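Local coordinates for protein L-methionine gamma-lyase (Fusobacterium nucleatum subsp. nucleatum, PDB 6LXU) that is a lyase of the Cys/Met metabolism family of pyridoxal-phosphate-dependent enzymes, holding its cofactor covalently bound, at residues A[155-160]-A[185-190]; A[190-195]-A[261-266]. All blocks are in the same frame, centred on the assembly; numbering follows the deposited sequence.

Contact 1 of 2, residues A[155-160]-A[185-190]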
# COMPACT_ATOMS: atom_id res chain seq x y z
N TYR A 155 -3.00 27.44 24.75
CA TYR A 155 -3.18 26.10 24.16
C TYR A 155 -4.22 25.36 24.97
O TYR A 155 -4.08 25.24 26.18
CB TYR A 155 -1.85 25.35 24.16
CG TYR A 155 -1.91 24.02 23.45
CD1 TYR A 155 -2.42 22.91 24.07
CD2 TYR A 155 -1.48 23.89 22.13
CE1 TYR A 155 -2.52 21.69 23.42
CE2 TYR A 155 -1.55 22.67 21.47
CZ TYR A 155 -2.07 21.57 22.12
OH TYR A 155 -2.11 20.36 21.44
N LEU A 156 -5.27 24.88 24.29
CA LEU A 156 -6.44 24.30 24.96
C LEU A 156 -6.81 22.95 24.39
O LEU A 156 -6.52 22.65 23.23
CB LEU A 156 -7.65 25.23 24.84
CG LEU A 156 -7.42 26.68 25.27
CD1 LEU A 156 -8.59 27.55 24.85
CD2 LEU A 156 -7.18 26.78 26.76
N GLU A 157 -7.51 22.16 25.19
CA GLU A 157 -7.93 20.82 24.78
C GLU A 157 -9.24 20.52 25.49
O GLU A 157 -9.30 20.61 26.70
CB GLU A 157 -6.83 19.84 25.19
CG GLU A 157 -6.96 18.45 24.64
CD GLU A 157 -5.81 17.55 25.05
OE1 GLU A 157 -4.62 18.00 25.19
OE2 GLU A 157 -6.10 16.35 25.24
N THR A 158 -10.31 20.18 24.75
CA THR A 158 -11.60 19.90 25.36
C THR A 158 -12.44 19.03 24.42
O THR A 158 -12.52 19.35 23.24
CB THR A 158 -12.39 21.18 25.74
OG1 THR A 158 -13.64 20.83 26.35
CG2 THR A 158 -12.61 22.12 24.57
N PRO A 159 -13.07 17.97 24.92
CA PRO A 159 -12.86 17.36 26.23
C PRO A 159 -11.44 16.85 26.38
O PRO A 159 -10.79 16.55 25.37
CB PRO A 159 -13.86 16.19 26.24
CG PRO A 159 -14.83 16.48 25.15
CD PRO A 159 -14.03 17.20 24.11
N ALA A 160 -10.95 16.76 27.61
CA ALA A 160 -9.54 16.36 27.85
C ALA A 160 -9.45 15.32 28.96
O ALA A 160 -10.17 15.45 29.97
CB ALA A 160 -8.70 17.56 28.23
N ILE A 185 -4.71 27.99 20.26
CA ILE A 185 -4.54 26.70 19.57
C ILE A 185 -5.37 25.69 20.33
O ILE A 185 -5.25 25.60 21.55
CB ILE A 185 -3.05 26.27 19.55
CG1 ILE A 185 -2.20 27.37 18.91
CG2 ILE A 185 -2.90 24.94 18.82
CD1 ILE A 185 -0.71 27.11 18.91
N VAL A 186 -6.20 24.93 19.62
CA VAL A 186 -7.04 23.90 20.24
C VAL A 186 -6.78 22.54 19.61
O VAL A 186 -6.84 22.39 18.40
CB VAL A 186 -8.53 24.25 20.12
CG1 VAL A 186 -9.42 23.12 20.62
CG2 VAL A 186 -8.81 25.52 20.90
N ASP A 187 -6.56 21.56 20.48
CA ASP A 187 -6.51 20.15 20.08
C ASP A 187 -7.94 19.63 20.10
O ASP A 187 -8.52 19.40 21.16
CB ASP A 187 -5.59 19.40 21.04
CG ASP A 187 -5.44 17.93 20.72
OD1 ASP A 187 -6.29 17.39 19.97
OD2 ASP A 187 -4.49 17.30 21.24
N ASN A 188 -8.50 19.47 18.89
CA ASN A 188 -9.90 19.08 18.69
C ASN A 188 -10.06 17.59 18.38
O ASN A 188 -11.06 17.17 17.81
CB ASN A 188 -10.50 19.93 17.55
CG ASN A 188 -12.02 19.97 17.54
OD1 ASN A 188 -12.65 19.99 18.60
ND2 ASN A 188 -12.61 19.99 16.34
N THR A 189 -9.07 16.78 18.78
CA THR A 189 -9.05 15.35 18.48
C THR A 189 -10.30 14.61 18.97
O THR A 189 -10.95 13.91 18.20
CB THR A 189 -7.80 14.69 19.08
OG1 THR A 189 -6.62 15.25 18.47
CG2 THR A 189 -7.78 13.19 18.84
N PHE A 190 -10.61 14.74 20.26
CA PHE A 190 -11.70 13.96 20.85
C PHE A 190 -13.05 14.32 20.27
O PHE A 190 -13.89 13.46 20.02
CB PHE A 190 -11.77 14.17 22.37
CG PHE A 190 -10.82 13.33 23.19
CD1 PHE A 190 -9.65 12.76 22.68
CD2 PHE A 190 -11.14 13.10 24.52
CE1 PHE A 190 -8.81 12.00 23.49
CE2 PHE A 190 -10.30 12.35 25.34
CZ PHE A 190 -9.14 11.80 24.82
O HOH W 1 -2.70 18.21 23.01
O HOH W 2 -10.61 20.78 22.08

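Contact 2 of 2, residues A[190-195]-A[261-266]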
# COMPACT_ATOMS: atom_id res chain seq x y z
N PHE A 190 -10.61 14.74 20.26
CA PHE A 190 -11.70 13.96 20.85
C PHE A 190 -13.05 14.32 20.27
O PHE A 190 -13.89 13.46 20.02
CB PHE A 190 -11.77 14.17 22.37
CG PHE A 190 -10.82 13.33 23.19
CD1 PHE A 190 -9.65 12.76 22.68
CD2 PHE A 190 -11.14 13.10 24.52
CE1 PHE A 190 -8.81 12.00 23.49
CE2 PHE A 190 -10.30 12.35 25.34
CZ PHE A 190 -9.14 11.80 24.82
N ALA A 191 -13.29 15.63 20.12
CA ALA A 191 -14.60 16.10 19.69
C ALA A 191 -14.81 15.89 18.20
O ALA A 191 -15.90 15.50 17.77
CB ALA A 191 -14.79 17.56 20.04
N THR A 192 -13.77 16.18 17.41
CA THR A 192 -13.80 16.14 15.95
C THR A 192 -14.68 17.26 15.39
O THR A 192 -15.52 17.80 16.12
CB THR A 192 -14.29 14.79 15.35
OG1 THR A 192 -15.73 14.79 15.24
CG2 THR A 192 -13.82 13.57 16.13
N PRO A 193 -14.55 17.57 14.10
CA PRO A 193 -15.46 18.57 13.53
C PRO A 193 -16.91 18.13 13.41
O PRO A 193 -17.77 18.98 13.12
CB PRO A 193 -14.85 18.90 12.17
CG PRO A 193 -13.97 17.75 11.86
CD PRO A 193 -13.46 17.23 13.16
N TYR A 194 -17.22 16.86 13.63
CA TYR A 194 -18.62 16.42 13.77
C TYR A 194 -19.29 17.06 14.98
O TYR A 194 -20.50 17.32 14.94
CB TYR A 194 -18.67 14.89 13.85
CG TYR A 194 -20.04 14.27 14.03
CD1 TYR A 194 -20.82 13.97 12.92
CD2 TYR A 194 -20.52 13.93 15.27
CE1 TYR A 194 -22.05 13.37 13.04
CE2 TYR A 194 -21.78 13.35 15.42
CZ TYR A 194 -22.53 13.09 14.29
OH TYR A 194 -23.77 12.50 14.39
N MET A 195 -18.54 17.29 16.05
CA MET A 195 -19.10 17.84 17.28
C MET A 195 -18.74 19.29 17.55
O MET A 195 -19.55 20.00 18.16
CB MET A 195 -18.70 17.01 18.49
CG MET A 195 -19.29 15.63 18.43
SD MET A 195 -18.75 14.53 19.75
CE MET A 195 -17.89 13.28 18.79
N LYS A 261 -14.39 8.96 4.12
CA LYS A 261 -15.62 8.64 3.38
C LYS A 261 -16.74 8.19 4.31
O LYS A 261 -17.91 8.39 3.97
CB LYS A 261 -15.38 7.54 2.35
CG LYS A 261 -14.34 7.86 1.30
CD LYS A 261 -14.78 8.92 0.31
CE LYS A 261 -13.68 9.22 -0.70
NZ LYS A 261 -14.12 10.24 -1.68
N THR A 262 -16.40 7.58 5.45
CA THR A 262 -17.39 7.11 6.42
C THR A 262 -17.40 7.94 7.70
O THR A 262 -18.06 7.57 8.67
CB THR A 262 -17.16 5.63 6.77
OG1 THR A 262 -15.84 5.45 7.28
CG2 THR A 262 -17.41 4.75 5.55
N PHE A 263 -16.72 9.10 7.71
CA PHE A 263 -16.58 9.89 8.94
C PHE A 263 -17.94 10.23 9.56
O PHE A 263 -18.13 10.06 10.78
CB PHE A 263 -15.79 11.17 8.63
CG PHE A 263 -15.67 12.10 9.79
CD1 PHE A 263 -14.95 11.75 10.93
CD2 PHE A 263 -16.26 13.35 9.75
CE1 PHE A 263 -14.85 12.63 12.00
CE2 PHE A 263 -16.15 14.23 10.83
CZ PHE A 263 -15.44 13.87 11.95
N GLU A 264 -18.90 10.71 8.77
CA GLU A 264 -20.18 11.12 9.34
C GLU A 264 -20.89 9.95 10.01
O GLU A 264 -21.34 10.05 11.15
CB GLU A 264 -21.09 11.72 8.28
CG GLU A 264 -22.45 12.16 8.82
CD GLU A 264 -23.42 12.60 7.76
OE1 GLU A 264 -23.59 11.90 6.75
OE2 GLU A 264 -24.05 13.67 7.95
N ILE A 265 -21.03 8.84 9.29
CA ILE A 265 -21.76 7.70 9.82
C ILE A 265 -21.01 7.03 10.95
O ILE A 265 -21.64 6.49 11.86
CB ILE A 265 -22.21 6.69 8.73
CG1 ILE A 265 -21.06 6.22 7.84
CG2 ILE A 265 -23.35 7.31 7.91
CD1 ILE A 265 -21.40 5.02 6.97
N ARG A 266 -19.68 7.03 10.91
CA ARG A 266 -18.92 6.49 12.03
C ARG A 266 -19.16 7.32 13.28
O ARG A 266 -19.48 6.79 14.34
CB ARG A 266 -17.42 6.42 11.73
CG ARG A 266 -17.05 5.34 10.72
CD ARG A 266 -15.55 5.16 10.52
NE ARG A 266 -14.89 6.31 9.90
CZ ARG A 266 -14.18 7.25 10.53
NH1 ARG A 266 -14.04 7.23 11.86
NH2 ARG A 266 -13.63 8.24 9.84

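Contact 1 of 2, residues A[155-160]-A[185-190]
Leu156 and Asp187 join two neighbouring parallel strands through the backbone. Leu156 N donates to Ile185 O at 2.8 Å, and Leu156 O takes the N-H of Asp187 at 3.0 Å; N-H...O angles of 161° and 164° make both bonds nearly straight. The register pairs Tyr155 with Ile185 on one face of the sheet and Leu156 with Val186 on the other; Glu157 and Asp187 also point to the Tyr155 face. There the Tyr155 ring, its CG anti to the backbone N (chi1 -174°), swings across the strand boundary: CE2 lies 3.7 Å from Ile185 CG2, and OH reaches Asp187 CB. The side chains of Glu157 and Asp187 extend alongside each other from adjacent strands, with Glu157 OE1 4.0 Å from Asp187 OD2. One water joins three side chains, donating to both of these oxygens and accepting from Tyr155 OH in the plane of the ring. Glu157 OE1 also accepts from Tyr114 N. The other carboxylate oxygen, Asp187 OD1, takes Thr189 N at 3.1 Å, an Asx turn, and Thr189 OG1 at 2.6 Å, which fixes the rotation of the group. OD2 lies close to N1 of the cofactor-bearing residue 212, consistent with the aspartate that faces the pyridine nitrogen in this fold. Beyond the strands, a second water bridges Thr158 N and Asp187 O, and Pro159, after a cis peptide, packs its CD on Phe190 CB. Helix 89-100 covers the Tyr155-Ile185 face, helix 169-176 the Leu156-Val186 face, and strands 106-110 and 205-209 flank the pair.

Contact 2 of 2, residues A[190-195]-A[261-266]
Phe263 points the tip of its ring into the turn at Thr192-Tyr194, and the contact is built round that tip. With CG anti to the backbone N (chi1 176°), the ring extends from the first turn of helix 263-282 until CZ is 3.4 Å from Thr192 OG1. Threonine and phenylalanine meet tip to tip, with OG1 and CB at the ring edge. Tyr194 N also lies near the ring plane, 3.9 Å from CZ; these three atoms show that the ring meets the turn edge-on. Tyr194 CB closes on the same carbon, and Pro193 CD approaches it at 4.1 Å. The Thr192 hydroxyl is held from its own segment: OG1 donates to Ala191 O at 2.6 Å, on a lone pair in the carbonyl plane, and accepts from Tyr194 N at 3.0 Å. The latter bond is bent (137°) and defines an ST turn.

Tyr194, second in buried area, has its ring alongside the helix start, with CE1 3.9 Å from Glu264 O; it goes on to touch Met267 and Glu268. Glu264 contributes less, its CG lying 4.4 Å from Tyr194 CE1, and its carboxylate turns to Asn383 of the second subunit. No hydrogen bond crosses between the segments. Arg266 NH2 also meets the edge of the Phe263 ring, and its NE donates to Thr262 OG1 at 2.9 Å, the acceptor lying in the guanidinium plane. An aromatic ring from the first turn of a long helix thus packs edge-on against an ST turn, near the subunit interface of a pyridoxal-phosphate enzyme.

In the fold
The two contacts are successive along the chain and share Phe190: strand 183-187 leaves contact 1 and runs through the 188-191 loop into the short helix of contact 2. Their centres lie about 15 Å apart, and they touch where Pro159 CD packs on Ala191 CB. Both are largely buried, but the centre of contact 1 lies about 7 Å from the chain centre and that of contact 2 about 12 Å, where Glu264 and Lys261 bond to a second subunit. Contact 1 buries 509 Å² with backbone bonds and two water-bridged carboxylates inside a beta-alpha-beta unit; contact 2 buries 196 Å², mainly by van der Waals packing, joining weakly bonded helix 192-195, after that unit, to helix 263-282.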